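Local coordinates for alternansucrase (Leuconostoc mesenteroides, PDB 6HVG), which belongs to glycoside hydrolase family 70 and combines a large calcium-binding barrel region with flanking repeats of the choline- and cell-wall-binding type, at residues A[383-388]-A[1288-1293]; A[441-446]-A[1280-1285]; A[1262-1267]-A[1305-1310]; A[377-382]-A[1318-1323]; A[1309-1314]-A[1324-1329]. All blocks are in the same frame, centred on the assembly; numbering follows the deposited sequence.

Interaction 1: A[383-388]-A[1288-1293]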
# COMPACT_ATOMS: atom_id res chain seq x y z
N VAL A 383 13.81 16.73 45.63
CA VAL A 383 14.89 17.69 45.61
C VAL A 383 14.46 18.97 44.94
O VAL A 383 13.65 18.98 44.04
CB VAL A 383 16.18 17.18 44.94
CG1 VAL A 383 16.76 16.02 45.71
CG2 VAL A 383 15.96 16.84 43.48
N SER A 384 15.04 20.06 45.39
CA SER A 384 14.83 21.37 44.80
C SER A 384 15.84 21.58 43.69
O SER A 384 17.01 21.24 43.82
CB SER A 384 15.01 22.43 45.86
OG SER A 384 14.56 23.69 45.40
N GLN A 385 15.39 22.14 42.58
CA GLN A 385 16.25 22.31 41.44
C GLN A 385 16.81 23.71 41.31
O GLN A 385 17.83 23.89 40.63
CB GLN A 385 15.48 21.92 40.18
CG GLN A 385 15.20 20.42 40.10
CD GLN A 385 14.72 19.97 38.75
OE1 GLN A 385 15.48 19.43 37.96
NE2 GLN A 385 13.44 20.20 38.49
N SER A 386 16.18 24.68 41.98
CA SER A 386 16.60 26.07 41.85
C SER A 386 18.00 26.31 42.42
O SER A 386 18.37 25.74 43.45
CB SER A 386 15.57 27.01 42.47
OG SER A 386 15.43 26.79 43.84
N ASN A 387 18.76 27.16 41.73
CA ASN A 387 20.10 27.52 42.13
C ASN A 387 20.48 28.89 41.53
O ASN A 387 19.61 29.64 41.12
CB ASN A 387 21.06 26.38 41.76
CG ASN A 387 21.11 26.10 40.27
OD1 ASN A 387 20.64 26.87 39.43
ND2 ASN A 387 21.76 25.01 39.92
N GLU A 388 21.77 29.22 41.50
CA GLU A 388 22.24 30.49 40.98
C GLU A 388 21.96 30.72 39.48
O GLU A 388 21.90 31.85 39.03
CB GLU A 388 23.74 30.71 41.30
CG GLU A 388 24.75 29.85 40.53
CD GLU A 388 25.05 28.50 41.19
OE1 GLU A 388 24.27 28.08 42.08
OE2 GLU A 388 26.05 27.87 40.77
N LYS A 1288 10.71 29.95 39.28
CA LYS A 1288 10.10 29.48 40.48
C LYS A 1288 10.80 28.20 40.77
O LYS A 1288 11.50 27.69 39.92
CB LYS A 1288 8.60 29.26 40.29
CG LYS A 1288 7.84 30.55 40.08
CD LYS A 1288 6.34 30.29 40.19
CE LYS A 1288 5.50 31.51 39.79
NZ LYS A 1288 5.82 32.69 40.65
N ASP A 1289 10.61 27.68 41.97
CA ASP A 1289 11.30 26.48 42.41
C ASP A 1289 10.54 25.22 42.06
O ASP A 1289 9.39 25.07 42.43
CB ASP A 1289 11.50 26.51 43.92
CG ASP A 1289 12.24 25.28 44.44
OD1 ASP A 1289 13.10 24.72 43.74
OD2 ASP A 1289 11.97 24.88 45.58
N ALA A 1290 11.19 24.36 41.28
CA ALA A 1290 10.60 23.14 40.80
C ALA A 1290 11.19 22.01 41.60
O ALA A 1290 12.38 21.81 41.56
CB ALA A 1290 10.91 22.95 39.31
N GLN A 1291 10.37 21.28 42.34
CA GLN A 1291 10.88 20.18 43.12
C GLN A 1291 10.50 18.92 42.41
O GLN A 1291 9.39 18.81 41.86
CB GLN A 1291 10.29 20.21 44.52
CG GLN A 1291 10.73 21.43 45.29
CD GLN A 1291 10.10 21.50 46.66
OE1 GLN A 1291 8.87 21.44 46.80
NE2 GLN A 1291 10.94 21.65 47.68
N THR A 1292 11.39 17.95 42.44
CA THR A 1292 11.14 16.74 41.68
C THR A 1292 11.57 15.51 42.44
O THR A 1292 12.62 15.50 43.04
CB THR A 1292 11.77 16.82 40.28
OG1 THR A 1292 11.47 15.65 39.52
CG2 THR A 1292 13.26 16.98 40.37
N GLY A 1293 10.74 14.47 42.40
CA GLY A 1293 11.08 13.23 43.02
C GLY A 1293 9.92 12.66 43.77
O GLY A 1293 8.82 13.26 43.82
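Ser384 and Ser386 turn their hydroxyls onto one carboxylate oxygen of Asp1289, while Gln385 leaves the other side of the backbone and lies over Thr1292. Asp1289 CG stands anti to its backbone N (chi1 -179°), which carries the carboxylate carbon toward the serines. Ser384 OG donates to OD1, although the modelled length is too short to be trusted, and Ser386 OG adds a weak bond of 3.1 Å to Asp1289 OD1. Gln385 crosses Thr1292 obliquely, its CD 3.7 Å from the methyl CG2 of Thr1292. The amide ends of this chain are held outside the contact: OE1 of Gln385 bonds Asn478 and NE2 bonds the carbonyl of Ile1306. Val383, on the same sheet face as Thr1292, puts its CG2 4.1 Å from CG2 of Thr1292. The backbones of these two residues form a hydrogen-bonded antiparallel pair, with Thr1292 N to Val383 O at 3.0 Å and Val383 N to Thr1292 O at 3.1 Å. Ser384 and Gln1291 make the next, non-hydrogen-bonded pair and point to the other face. Past it, Gln385 N reaches Ala1290 O at 3.2 Å. This short two-stranded sheet joins parts of the chain 900 residues apart. Helix 474-495 touches it through Gln474, which packs on Gln385 and Thr1292, and strand 1301-1304 takes the Thr1292 hydroxyl on Tyr1304 O, just before the chain corners at Gly1293 into strand 1294-1296.

Interaction 2: A[441-446]-A[1280-1285]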
# COMPACT_ATOMS: atom_id res chain seq x y z
N MET A 441 18.40 22.79 26.39
CA MET A 441 19.61 23.22 27.11
C MET A 441 19.34 23.38 28.61
O MET A 441 20.26 23.28 29.41
CB MET A 441 20.14 24.53 26.51
CG MET A 441 21.52 24.98 27.01
SD MET A 441 22.11 26.53 26.26
CE MET A 441 21.04 27.74 27.05
N THR A 442 18.07 23.62 28.96
CA THR A 442 17.63 24.01 30.29
C THR A 442 16.51 23.15 30.88
O THR A 442 16.39 23.06 32.10
CB THR A 442 17.15 25.47 30.23
OG1 THR A 442 18.28 26.31 29.93
CG2 THR A 442 16.52 25.92 31.57
N TRP A 443 15.69 22.52 30.05
CA TRP A 443 14.55 21.74 30.54
C TRP A 443 14.42 20.42 29.79
O TRP A 443 14.86 20.31 28.66
CB TRP A 443 13.26 22.56 30.41
CG TRP A 443 12.02 21.81 30.72
CD1 TRP A 443 11.36 21.77 31.91
CD2 TRP A 443 11.30 20.96 29.82
NE1 TRP A 443 10.26 20.95 31.81
CE2 TRP A 443 10.20 20.44 30.54
CE3 TRP A 443 11.48 20.59 28.49
CZ2 TRP A 443 9.28 19.55 29.96
CZ3 TRP A 443 10.57 19.71 27.92
CH2 TRP A 443 9.49 19.20 28.65
N TRP A 444 13.86 19.42 30.45
CA TRP A 444 13.62 18.12 29.86
C TRP A 444 12.26 17.58 30.36
O TRP A 444 11.83 17.93 31.46
CB TRP A 444 14.78 17.18 30.25
CG TRP A 444 16.09 17.77 29.87
CD1 TRP A 444 16.76 17.58 28.70
CD2 TRP A 444 16.88 18.72 30.62
NE1 TRP A 444 17.90 18.34 28.67
CE2 TRP A 444 17.99 19.05 29.84
CE3 TRP A 444 16.73 19.33 31.85
CZ2 TRP A 444 18.97 19.96 30.27
CZ3 TRP A 444 17.71 20.23 32.28
CH2 TRP A 444 18.81 20.53 31.49
N PRO A 445 11.60 16.72 29.58
CA PRO A 445 10.35 16.12 30.00
C PRO A 445 10.49 15.12 31.14
O PRO A 445 9.56 14.96 31.93
CB PRO A 445 9.85 15.44 28.74
CG PRO A 445 11.06 15.17 27.94
CD PRO A 445 12.00 16.28 28.23
N ASP A 446 11.63 14.45 31.23
CA ASP A 446 11.86 13.35 32.18
C ASP A 446 13.38 13.11 32.30
O ASP A 446 14.18 13.61 31.52
CB ASP A 446 11.12 12.08 31.73
CG ASP A 446 11.17 11.87 30.19
OD1 ASP A 446 12.28 11.60 29.66
OD2 ASP A 446 10.12 12.01 29.52
N PHE A 1280 0.85 27.96 30.91
CA PHE A 1280 1.33 26.80 31.64
C PHE A 1280 2.74 26.51 31.16
O PHE A 1280 2.93 26.19 29.98
CB PHE A 1280 0.43 25.59 31.43
CG PHE A 1280 0.80 24.39 32.25
CD1 PHE A 1280 0.61 24.40 33.63
CD2 PHE A 1280 1.32 23.25 31.67
CE1 PHE A 1280 0.96 23.30 34.41
CE2 PHE A 1280 1.66 22.14 32.43
CZ PHE A 1280 1.47 22.16 33.81
N LEU A 1281 3.72 26.67 32.04
CA LEU A 1281 5.11 26.37 31.73
C LEU A 1281 5.74 25.57 32.86
O LEU A 1281 5.20 25.54 33.96
CB LEU A 1281 5.90 27.64 31.54
CG LEU A 1281 5.66 28.39 30.24
CD1 LEU A 1281 6.08 29.85 30.42
CD2 LEU A 1281 6.39 27.73 29.08
N PRO A 1282 6.89 24.94 32.60
CA PRO A 1282 7.63 24.36 33.70
C PRO A 1282 8.04 25.47 34.64
O PRO A 1282 8.29 26.57 34.19
CB PRO A 1282 8.87 23.75 33.02
CG PRO A 1282 8.51 23.60 31.59
CD PRO A 1282 7.57 24.73 31.31
N LEU A 1283 8.10 25.19 35.94
CA LEU A 1283 8.37 26.25 36.92
C LEU A 1283 9.78 26.82 36.81
O LEU A 1283 9.98 27.97 37.15
CB LEU A 1283 8.09 25.75 38.34
CG LEU A 1283 6.62 25.40 38.68
CD1 LEU A 1283 6.57 24.66 40.01
CD2 LEU A 1283 5.73 26.60 38.74
N GLN A 1284 10.76 26.04 36.32
CA GLN A 1284 12.14 26.53 36.15
C GLN A 1284 12.13 27.75 35.24
O GLN A 1284 12.93 28.69 35.44
CB GLN A 1284 13.05 25.51 35.44
CG GLN A 1284 13.16 24.14 36.05
CD GLN A 1284 11.99 23.27 35.74
OE1 GLN A 1284 10.84 23.73 35.68
NE2 GLN A 1284 12.28 21.98 35.57
N LEU A 1285 11.30 27.70 34.21
CA LEU A 1285 11.28 28.72 33.19
C LEU A 1285 10.67 30.01 33.67
O LEU A 1285 10.97 31.05 33.08
CB LEU A 1285 10.57 28.23 31.93
CG LEU A 1285 11.36 27.28 31.02
CD1 LEU A 1285 12.73 27.81 30.66
CD2 LEU A 1285 11.53 25.96 31.68
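Trp443 runs its side chain into the turn formed by Pro1282, Gln1284 and Leu1285. CG is anti to the backbone N (chi1 173°), which sets it beside the proline. Its CB lies 4.0 Å from Leu1285 CD2, where the apolar contact begins; beside it, Thr442 CG2 comes within 4.3 Å of Leu1285 CD1. Trp443 CG is next, 4.0 Å from Pro1282 CG. CD1 of Trp443 meets Pro1282 CB at 3.4 Å, and Gln1284 NE2 approaches the same carbon at the ring edge, near the ring plane, at 3.8 Å. NE1 and CE2 also lie under Pro1282 CG, a CH-pi contact with CG 3.5 Å from the centroid of the five-membered ring and 29° off its normal. The N-H at NE1 is used outside the two segments, on Ser1307 OG. Pro445 N covers the opposite face, toward the rim, and the ring of Phe1271 meets the indole at about a right angle. Leu1285 N bonds Pro1282 O, closing the turn that presents proline and leucine together. A proline over an indole face is a common CH-pi packing motif; here it joins two loops of the family 70 chain that are 834 residues apart, in a buried contact.

Interaction 3: A[1262-1267]-A[1305-1310]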
# COMPACT_ATOMS: atom_id res chain seq x y z
N LEU A 1262 4.85 19.27 23.69
CA LEU A 1262 5.37 19.02 25.04
C LEU A 1262 4.33 19.10 26.14
O LEU A 1262 3.44 19.94 26.12
CB LEU A 1262 6.50 19.98 25.34
CG LEU A 1262 7.70 19.82 24.42
CD1 LEU A 1262 8.72 20.93 24.63
CD2 LEU A 1262 8.33 18.47 24.65
N LYS A 1263 4.50 18.20 27.10
CA LYS A 1263 3.49 17.86 28.08
C LYS A 1263 4.16 17.57 29.42
O LYS A 1263 5.31 17.13 29.45
CB LYS A 1263 2.78 16.63 27.55
CG LYS A 1263 1.57 16.09 28.31
CD LYS A 1263 1.47 14.59 28.06
CE LYS A 1263 0.14 13.95 28.40
NZ LYS A 1263 0.27 12.47 28.35
N ASP A 1264 3.46 17.85 30.50
CA ASP A 1264 3.91 17.51 31.84
C ASP A 1264 3.30 16.18 32.22
O ASP A 1264 2.07 16.03 32.14
CB ASP A 1264 3.45 18.57 32.82
CG ASP A 1264 3.61 18.14 34.25
OD1 ASP A 1264 4.75 17.82 34.65
OD2 ASP A 1264 2.60 18.08 34.97
N TRP A 1265 4.12 15.20 32.61
CA TRP A 1265 3.61 13.86 32.83
C TRP A 1265 2.70 13.81 34.02
O TRP A 1265 1.79 12.98 34.08
CB TRP A 1265 4.72 12.83 33.01
CG TRP A 1265 5.67 12.73 31.85
CD1 TRP A 1265 7.01 12.92 31.88
CD2 TRP A 1265 5.35 12.42 30.51
NE1 TRP A 1265 7.56 12.75 30.64
CE2 TRP A 1265 6.55 12.46 29.77
CE3 TRP A 1265 4.17 12.10 29.85
CZ2 TRP A 1265 6.61 12.19 28.40
CZ3 TRP A 1265 4.23 11.83 28.47
CH2 TRP A 1265 5.45 11.88 27.77
N ALA A 1266 2.95 14.68 34.98
CA ALA A 1266 2.30 14.62 36.28
C ALA A 1266 0.83 15.00 36.24
O ALA A 1266 -0.02 14.32 36.82
CB ALA A 1266 3.03 15.52 37.23
N THR A 1267 0.54 16.11 35.56
CA THR A 1267 -0.81 16.63 35.42
C THR A 1267 -1.44 16.30 34.08
O THR A 1267 -2.64 16.43 33.93
CB THR A 1267 -0.78 18.13 35.54
OG1 THR A 1267 0.14 18.66 34.60
CG2 THR A 1267 -0.34 18.54 36.92
N SER A 1305 7.08 16.03 39.18
CA SER A 1305 7.78 15.97 37.90
C SER A 1305 8.93 16.97 37.80
O SER A 1305 9.04 17.86 38.64
CB SER A 1305 6.79 16.22 36.79
OG SER A 1305 6.20 17.50 36.96
N ILE A 1306 9.75 16.84 36.76
CA ILE A 1306 10.88 17.75 36.55
C ILE A 1306 10.42 19.21 36.45
O ILE A 1306 11.19 20.11 36.74
CB ILE A 1306 11.69 17.38 35.31
CG1 ILE A 1306 12.41 16.08 35.55
CG2 ILE A 1306 12.73 18.44 34.99
CD1 ILE A 1306 13.46 15.74 34.52
N SER A 1307 9.18 19.42 36.05
CA SER A 1307 8.63 20.76 35.93
C SER A 1307 8.04 21.28 37.24
O SER A 1307 7.57 22.41 37.30
CB SER A 1307 7.55 20.77 34.85
OG SER A 1307 8.09 20.40 33.59
N GLY A 1308 8.09 20.48 38.29
CA GLY A 1308 7.69 20.92 39.61
C GLY A 1308 6.26 20.70 40.03
O GLY A 1308 5.83 21.29 41.01
N TYR A 1309 5.51 19.85 39.33
CA TYR A 1309 4.08 19.67 39.64
C TYR A 1309 3.78 18.29 40.18
O TYR A 1309 4.49 17.34 39.87
CB TYR A 1309 3.24 19.92 38.42
CG TYR A 1309 3.45 21.27 37.82
CD1 TYR A 1309 2.89 22.39 38.37
CD2 TYR A 1309 4.22 21.42 36.65
CE1 TYR A 1309 3.05 23.65 37.80
CE2 TYR A 1309 4.40 22.68 36.06
CZ TYR A 1309 3.82 23.79 36.65
OH TYR A 1309 3.99 25.04 36.12
N GLN A 1310 2.77 18.19 41.04
CA GLN A 1310 2.42 16.93 41.66
C GLN A 1310 1.68 16.01 40.72
O GLN A 1310 0.81 16.45 39.98
CB GLN A 1310 1.57 17.18 42.90
CG GLN A 1310 1.54 15.96 43.83
CD GLN A 1310 0.63 16.12 45.02
OE1 GLN A 1310 0.05 17.18 45.22
NE2 GLN A 1310 0.47 15.05 45.80
O HOH W 1 7.31 17.57 33.48
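Asp1264 and Ser1305 make the central bond, the serine hydroxyl donating to OD1 of the aspartate over 2.7 Å. The donor lies at the syn lone pair of OD1, on the side of the other carboxylate oxygen. A water also donates to Asp1264 OD1, at 2.8 Å, and lies 2.9 Å from Ser1307 OG, which also bonds the Trp443 indole. Tyr1309 closes on the carboxylate obliquely, its ring plane 65° from that of the acid, with its CB 4.0 Å from Asp1264 OD2. Next to the acid, Ala1266 points its methyl at the opposing backbone, CB being 3.5 Å from Tyr1309 O, and Thr1267 CG2 reaches the Tyr1309 CB at 4.1 Å.

The second shell sets both sides. Thr1267 grips Asp1264 OD2 twice: OG1 at the anti lone pair, at 2.6 Å, and the backbone N from above the carboxylate plane, at 2.9 Å. These donors, with Ser1305 and the water, would favour the ionised form of the buried aspartate. Ser1305 OG also takes a weak bond from Tyr1309 N, and the Tyr1309 ring is stacked on Phe1280 with its hydroxyl on Leu1281 O. Trp1265 NE1 bonds Asp446. Asp1264 and Thr1267 form an Asx motif, docked against the type I beta turn from Ser1305 to Gly1308 that follows strand 1301-1304.

Interaction 4: A[377-382]-A[1318-1323]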
# COMPACT_ATOMS: atom_id res chain seq x y z
N GLN A 377 11.58 0.97 45.27
CA GLN A 377 12.57 0.82 44.21
C GLN A 377 12.93 2.11 43.51
O GLN A 377 13.86 2.13 42.71
CB GLN A 377 12.08 -0.18 43.16
CG GLN A 377 11.79 -1.56 43.70
CD GLN A 377 13.00 -2.19 44.30
OE1 GLN A 377 13.91 -2.58 43.60
NE2 GLN A 377 13.03 -2.28 45.61
N PHE A 378 12.17 3.17 43.79
CA PHE A 378 12.52 4.49 43.25
C PHE A 378 13.75 5.05 43.97
O PHE A 378 13.89 4.85 45.16
CB PHE A 378 11.34 5.47 43.25
CG PHE A 378 10.62 5.56 44.54
CD1 PHE A 378 11.12 6.36 45.54
CD2 PHE A 378 9.41 4.89 44.73
CE1 PHE A 378 10.45 6.46 46.74
CE2 PHE A 378 8.72 5.00 45.91
CZ PHE A 378 9.25 5.79 46.93
N ASP A 379 14.63 5.69 43.21
CA ASP A 379 15.95 6.09 43.68
C ASP A 379 16.07 7.61 43.76
O ASP A 379 17.17 8.12 43.93
CB ASP A 379 17.08 5.54 42.75
CG ASP A 379 17.53 4.10 43.11
OD1 ASP A 379 17.37 3.68 44.29
OD2 ASP A 379 18.06 3.40 42.19
N GLN A 380 14.97 8.35 43.63
CA GLN A 380 15.02 9.82 43.53
C GLN A 380 14.12 10.48 44.60
O GLN A 380 12.91 10.46 44.48
CB GLN A 380 14.61 10.27 42.11
CG GLN A 380 14.64 11.78 41.84
CD GLN A 380 16.03 12.38 41.98
OE1 GLN A 380 16.99 11.94 41.32
NE2 GLN A 380 16.16 13.41 42.83
N GLY A 381 14.73 11.05 45.63
CA GLY A 381 13.99 11.71 46.73
C GLY A 381 13.59 13.10 46.28
O GLY A 381 14.08 13.59 45.25
N LEU A 382 12.73 13.76 47.05
CA LEU A 382 12.30 15.10 46.64
C LEU A 382 13.50 16.04 46.72
O LEU A 382 14.17 16.10 47.75
CB LEU A 382 11.13 15.60 47.49
CG LEU A 382 10.40 16.83 46.96
CD1 LEU A 382 9.78 16.57 45.59
CD2 LEU A 382 9.31 17.23 47.94
N ASP A 1318 9.67 5.53 37.00
CA ASP A 1318 10.88 5.99 37.68
C ASP A 1318 12.12 5.75 36.83
O ASP A 1318 12.04 5.27 35.72
CB ASP A 1318 10.99 5.39 39.11
CG ASP A 1318 11.45 3.93 39.15
OD1 ASP A 1318 12.19 3.48 38.26
OD2 ASP A 1318 11.09 3.26 40.13
N GLY A 1319 13.27 6.10 37.38
CA GLY A 1319 14.54 5.99 36.69
C GLY A 1319 15.04 4.58 36.46
O GLY A 1319 15.80 4.35 35.55
N ASN A 1320 14.58 3.63 37.27
CA ASN A 1320 14.92 2.22 37.09
C ASN A 1320 13.98 1.41 36.19
O ASN A 1320 14.17 0.22 36.01
CB ASN A 1320 15.00 1.56 38.47
CG ASN A 1320 16.02 2.21 39.32
OD1 ASN A 1320 17.19 2.28 38.96
ND2 ASN A 1320 15.58 2.72 40.45
N GLY A 1321 12.96 2.04 35.64
CA GLY A 1321 12.05 1.35 34.74
C GLY A 1321 10.78 0.83 35.36
O GLY A 1321 9.97 0.25 34.66
N ASN A 1322 10.58 1.07 36.65
CA ASN A 1322 9.34 0.68 37.30
C ASN A 1322 8.22 1.68 37.06
O ASN A 1322 8.47 2.87 36.96
CB ASN A 1322 9.55 0.50 38.81
CG ASN A 1322 10.67 -0.46 39.13
OD1 ASN A 1322 10.57 -1.66 38.87
ND2 ASN A 1322 11.75 0.05 39.70
N TRP A 1323 6.98 1.17 36.97
CA TRP A 1323 5.82 2.01 36.73
C TRP A 1323 4.94 2.09 37.95
O TRP A 1323 4.81 1.11 38.69
CB TRP A 1323 5.00 1.48 35.55
CG TRP A 1323 5.59 1.83 34.23
CD1 TRP A 1323 6.56 1.14 33.54
CD2 TRP A 1323 5.28 2.97 33.43
NE1 TRP A 1323 6.84 1.77 32.37
CE2 TRP A 1323 6.06 2.90 32.27
CE3 TRP A 1323 4.38 4.04 33.57
CZ2 TRP A 1323 6.02 3.87 31.27
CZ3 TRP A 1323 4.32 5.00 32.55
CH2 TRP A 1323 5.14 4.90 31.42
O HOH W 2 14.42 7.18 40.36
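The type I beta turn from Asp1318 to Gly1321, linking the two strands of a hairpin in a cell-wall-binding-type repeat, presses Asn1320 and Asp1318 against Gln377, Phe378 and Asp379. Asn1320 ND2 reaches across between two acceptors. It donates to Asp379 OD2 at 3.1 Å with an angle of 153°; the acceptor lies in the amide plane, whereas ND2 approaches from above the carboxylate plane; the two planes are almost perpendicular (89°). A weak, bent bond runs from the same ND2 to Gln377 O at 2.9 Å. Asn1322 ND2 sits 3.5 Å from Gln377 CB and donates to Asp1318 OD2 at 3.3 Å, at its syn lone pair. That oxygen also takes the hydroxyl of Tyr1324 and comes within 3.6 Å of Phe378 CA. Asp1318 CG stands between its backbone N and carbonyl carbon (chi1 77°), and OD1 turns back to the turn, receiving weak bonds from the N of Asn1320 and of Asn1322. A water accepts from Asp379 N and, weakly, from Gly1319 N. The Phe378 ring stacks on Phe1294 and Tyr376. Two oxygen acceptors at ND2 are consistent with the modelled Asn1320 orientation; the surface contact is mainly polar, its amide answering one acid and one carbonyl oxygen.

Interaction 5: A[1309-1314]-A[1324-1329]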
# COMPACT_ATOMS: atom_id res chain seq x y z
N TYR A 1309 5.51 19.85 39.33
CA TYR A 1309 4.08 19.67 39.64
C TYR A 1309 3.78 18.29 40.18
O TYR A 1309 4.49 17.34 39.87
CB TYR A 1309 3.24 19.92 38.42
CG TYR A 1309 3.45 21.27 37.82
CD1 TYR A 1309 2.89 22.39 38.37
CD2 TYR A 1309 4.22 21.42 36.65
CE1 TYR A 1309 3.05 23.65 37.80
CE2 TYR A 1309 4.40 22.68 36.06
CZ TYR A 1309 3.82 23.79 36.65
OH TYR A 1309 3.99 25.04 36.12
N GLN A 1310 2.77 18.19 41.04
CA GLN A 1310 2.42 16.93 41.66
C GLN A 1310 1.68 16.01 40.72
O GLN A 1310 0.81 16.45 39.98
CB GLN A 1310 1.57 17.18 42.90
CG GLN A 1310 1.54 15.96 43.83
CD GLN A 1310 0.63 16.12 45.02
OE1 GLN A 1310 0.05 17.18 45.22
NE2 GLN A 1310 0.47 15.05 45.80
N ALA A 1311 2.04 14.73 40.77
CA ALA A 1311 1.38 13.70 39.96
C ALA A 1311 0.03 13.38 40.56
O ALA A 1311 -0.06 12.90 41.68
CB ALA A 1311 2.25 12.44 39.91
N LYS A 1312 -1.01 13.63 39.80
CA LYS A 1312 -2.37 13.22 40.16
C LYS A 1312 -3.05 12.59 38.97
O LYS A 1312 -3.03 13.17 37.88
CB LYS A 1312 -3.24 14.41 40.60
CG LYS A 1312 -2.67 15.17 41.76
CD LYS A 1312 -3.67 16.16 42.32
CE LYS A 1312 -3.11 16.78 43.58
NZ LYS A 1312 -4.00 17.79 44.18
N ASP A 1313 -3.65 11.42 39.18
CA ASP A 1313 -4.44 10.73 38.17
C ASP A 1313 -3.59 10.52 36.92
O ASP A 1313 -3.90 11.04 35.85
CB ASP A 1313 -5.72 11.53 37.89
CG ASP A 1313 -6.67 10.82 36.94
OD1 ASP A 1313 -6.67 9.56 36.90
OD2 ASP A 1313 -7.45 11.55 36.27
N THR A 1314 -2.50 9.81 37.09
CA THR A 1314 -1.53 9.62 36.03
C THR A 1314 -0.59 8.47 36.35
O THR A 1314 -0.37 8.15 37.51
CB THR A 1314 -0.70 10.88 35.81
OG1 THR A 1314 -0.03 10.79 34.57
CG2 THR A 1314 0.33 11.05 36.89
N TYR A 1324 4.33 3.26 38.13
CA TYR A 1324 3.43 3.53 39.26
C TYR A 1324 2.17 4.25 38.78
O TYR A 1324 2.19 4.93 37.75
CB TYR A 1324 4.15 4.43 40.27
CG TYR A 1324 5.49 3.88 40.70
CD1 TYR A 1324 6.63 4.18 39.98
CD2 TYR A 1324 5.60 3.07 41.81
CE1 TYR A 1324 7.85 3.68 40.35
CE2 TYR A 1324 6.82 2.57 42.20
CZ TYR A 1324 7.94 2.87 41.47
OH TYR A 1324 9.15 2.35 41.85
N TYR A 1325 1.08 4.10 39.53
CA TYR A 1325 -0.11 4.90 39.30
C TYR A 1325 -0.41 5.78 40.52
O TYR A 1325 -0.45 5.31 41.65
CB TYR A 1325 -1.31 4.00 39.00
CG TYR A 1325 -2.56 4.80 38.85
CD1 TYR A 1325 -2.72 5.67 37.77
CD2 TYR A 1325 -3.57 4.75 39.78
CE1 TYR A 1325 -3.85 6.45 37.65
CE2 TYR A 1325 -4.70 5.52 39.65
CZ TYR A 1325 -4.82 6.38 38.60
OH TYR A 1325 -5.95 7.13 38.45
N PHE A 1326 -0.62 7.07 40.27
CA PHE A 1326 -0.98 8.02 41.30
C PHE A 1326 -2.44 8.40 41.14
O PHE A 1326 -2.85 8.87 40.07
CB PHE A 1326 -0.07 9.28 41.21
CG PHE A 1326 1.34 9.02 41.64
CD1 PHE A 1326 2.21 8.37 40.81
CD2 PHE A 1326 1.78 9.38 42.90
CE1 PHE A 1326 3.50 8.10 41.21
CE2 PHE A 1326 3.07 9.12 43.30
CZ PHE A 1326 3.93 8.47 42.46
N ASP A 1327 -3.20 8.23 42.22
CA ASP A 1327 -4.66 8.47 42.22
C ASP A 1327 -5.03 9.95 42.16
O ASP A 1327 -4.17 10.83 42.14
CB ASP A 1327 -5.32 7.76 43.41
CG ASP A 1327 -4.88 8.28 44.78
OD1 ASP A 1327 -4.56 9.49 44.91
OD2 ASP A 1327 -4.87 7.49 45.76
N LYS A 1328 -6.33 10.21 42.11
CA LYS A 1328 -6.84 11.57 42.09
C LYS A 1328 -6.32 12.41 43.25
O LYS A 1328 -6.03 13.60 43.07
CB LYS A 1328 -8.35 11.55 42.16
CG LYS A 1328 -9.10 11.01 40.95
CD LYS A 1328 -10.61 10.98 41.23
CE LYS A 1328 -10.97 10.35 42.60
NZ LYS A 1328 -12.43 10.30 42.86
N ASP A 1329 -6.15 11.80 44.41
CA ASP A 1329 -5.65 12.52 45.61
C ASP A 1329 -4.16 12.84 45.60
O ASP A 1329 -3.69 13.61 46.42
CB ASP A 1329 -6.01 11.72 46.87
CG ASP A 1329 -7.53 11.64 47.10
OD1 ASP A 1329 -8.26 12.53 46.63
OD2 ASP A 1329 -8.00 10.69 47.74
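Phe1326 O is gripped by two successive backbone groups, Thr1314 N at 3.1 Å, in the carbonyl plane, and Asp1313 N at 2.8 Å through a weak, bent bond. Asp1313 N makes a straighter bond to Asp1327 O at 3.1 Å, coming from above that carbonyl plane. In the return direction Phe1326 N meets Thr1314 O at 3.0 Å, nearly straight and close to the line of the C=O bond. With Asp1313 and Thr1314 both facing Phe1326, this is a G1 beta bulge, and Asp1313 has the left-handed backbone conformation that such a bulge asks of its first residue. The bulge lies at the start of strand 1314-1317 in the antiparallel hairpin with strand 1323-1326, a two-stranded unit of the kind on which choline-binding-type repeats are built. Tyr1325 lies alongside Asp1313, both chains pointing the same way, with ring and carboxylate planes 87° apart. Both have CG anti to the backbone N (chi1 177° and -174°), and Tyr1325 OH donates to the anti lone pair of Asp1313 OD1 at 3.0 Å. Phe1326 turns one ring face to Ala1311, whose CB is 4.3 Å from the ring centroid, while Thr1314 O lies near the edge of that ring. Strand 1301-1304 adds Tyr1303 beside both Ala1311 and Phe1326. Farther out, the extended chain of Lys1312 brings its CD within 3.6 Å of Lys1328 O.

How the interactions relate
All five contacts lie on the same side of the chain's centre. Interactions 2 and 3 are closest, centres about 9 Å apart, and share hydrogen bonds through Ser1307 and Tyr1309. Interaction 1 lies about 11 Å from interaction 2, which its loop encloses, and Lys1288 N is probably hydrogen-bonded to Leu1283 O at 3.0 Å. Interactions 3 and 5 share Tyr1309 and Gln1310, centres about 11 Å apart, and Ala1266 O meets Lys1312 N. Interaction 4 reaches interaction 5 through Tyr1324 OH, and interaction 1 by packing of Leu382. None of these residues belongs to the calcium site of Glu575, Asp581, Asn625 and Asp1159.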